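Local coordinates for cadherin-5 (Gallus gallus, PDB 3PPE), which mediates calcium-dependent homophilic adhesion between endothelial cells and couples actin fibres to their junctions, at residues T189-S192 against S193-T196. Numbering follows the deposited sequence.
Sequences TGES and STAT
T189 and S193 meet where the loop after strand 175-184 turns into strand 194-202, in the second extracellular cadherin domain. The contact is local, within one continuous piece of chain. S193 is its buried residue. From CB outward, its side chain turns back toward T189 and G190. CB comes to 3.0 Å from T189 OG1, a close approach in a stretch of doubtful geometry. The model is uncertain around G190, and nothing can be read from the spacing there. The tip, S193 OG, stands 3.4 Å from T189 OG1, at an angle too poor for a hydrogen bond. With OG anti to its own carbonyl carbon (chi1 -75°), the hydroxyl reaches the carbonyl oxygen of P102, to which it is hydrogen-bonded. In T189 a chi1 of -174° sets OG1 across from the backbone N, and this hydroxyl is hydrogen-bonded to the carbonyl oxygen of A182. S193 also pairs with A182 through its backbone. Further out, E191 and T194 touch lightly: E191 CG comes 4.2 Å from T194 OG1. The S192 side chain touches I103 of strand 103-104. A bound calcium ion lies about 9 Å from the S193 side chain, and neither T189 nor S193 is among its ligands. The two hydroxyls sit side by side, yet each is satisfied by a different main-chain carbonyl, tying the loop to A182 and its end to P102.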
loop_
_atom_site.group_PDB
_atom_site.type_symbol
_atom_site.label_atom_id
_atom_site.label_comp_id
_atom_site.label_asym_id
_atom_site.label_seq_id
_atom_site.Cartn_x
_atom_site.Cartn_y
_atom_site.Cartn_z
ATOM N N THR A 189 -6.740 -19.561 -19.712
ATOM C CA THR A 189 -7.890 -20.373 -20.086
ATOM C C THR A 189 -7.979 -21.631 -19.229
ATOM O O THR A 189 -7.290 -21.753 -18.216
ATOM C CB THR A 189 -7.840 -20.779 -21.570
ATOM O OG1 THR A 189 -9.054 -21.446 -21.930
ATOM C CG2 THR A 189 -6.662 -21.705 -21.828
ATOM N N GLY A 190 -8.831 -22.563 -19.641
ATOM C CA GLY A 190 -10.193 -22.237 -20.022
ATOM C C GLY A 190 -10.988 -23.527 -20.031
ATOM O O GLY A 190 -10.706 -24.437 -20.811
ATOM N N GLU A 191 -11.987 -23.606 -19.158
ATOM C CA GLU A 191 -13.298 -24.121 -19.537
ATOM C C GLU A 191 -14.251 -23.588 -18.472
ATOM O O GLU A 191 -14.293 -24.097 -17.352
ATOM C CB GLU A 191 -13.423 -25.642 -19.641
ATOM C CG GLU A 191 -12.684 -26.245 -20.825
ATOM C CD GLU A 191 -11.208 -26.451 -20.546
ATOM O OE1 GLU A 191 -10.768 -26.156 -19.416
ATOM O OE2 GLU A 191 -10.488 -26.909 -21.459
ATOM N N SER A 192 -15.014 -22.560 -18.828
ATOM C CA SER A 192 -16.008 -22.676 -19.889
ATOM C C SER A 192 -15.498 -22.072 -21.192
ATOM O O SER A 192 -16.259 -21.469 -21.949
ATOM C CB SER A 192 -17.316 -22.000 -19.472
ATOM O OG SER A 192 -18.226 -22.940 -18.928
ATOM N N SER A 193 -14.203 -22.237 -21.448
ATOM C CA SER A 193 -13.501 -21.400 -22.414
ATOM C C SER A 193 -13.481 -22.048 -23.794
ATOM O O SER A 193 -12.758 -21.608 -24.687
ATOM C CB SER A 193 -12.072 -21.123 -21.943
ATOM O OG SER A 193 -12.055 -20.166 -20.898
ATOM N N THR A 194 -14.283 -23.096 -23.963
ATOM C CA THR A 194 -14.527 -23.671 -25.281
ATOM C C THR A 194 -16.013 -23.657 -25.621
ATOM O O THR A 194 -16.863 -23.585 -24.733
ATOM C CB THR A 194 -14.003 -25.116 -25.373
ATOM O OG1 THR A 194 -14.721 -25.947 -24.453
ATOM C CG2 THR A 194 -12.519 -25.166 -25.043
ATOM N N ALA A 195 -16.320 -23.726 -26.913
ATOM C CA ALA A 195 -17.693 -23.924 -27.364
ATOM C C ALA A 195 -17.731 -24.616 -28.723
ATOM O O ALA A 195 -16.695 -24.820 -29.356
ATOM C CB ALA A 195 -18.430 -22.595 -27.422
ATOM N N THR A 196 -18.931 -24.976 -29.165
ATOM C CA THR A 196 -19.112 -25.609 -30.472
ATOM C C THR A 196 -19.850 -24.664 -31.378
ATOM O O THR A 196 -20.788 -23.961 -30.949
ATOM C CB THR A 196 -19.962 -26.922 -30.318
ATOM O OG1 THR A 196 -19.320 -27.785 -29.376
ATOM C CG2 THR A 196 -20.118 -27.701 -31.614
#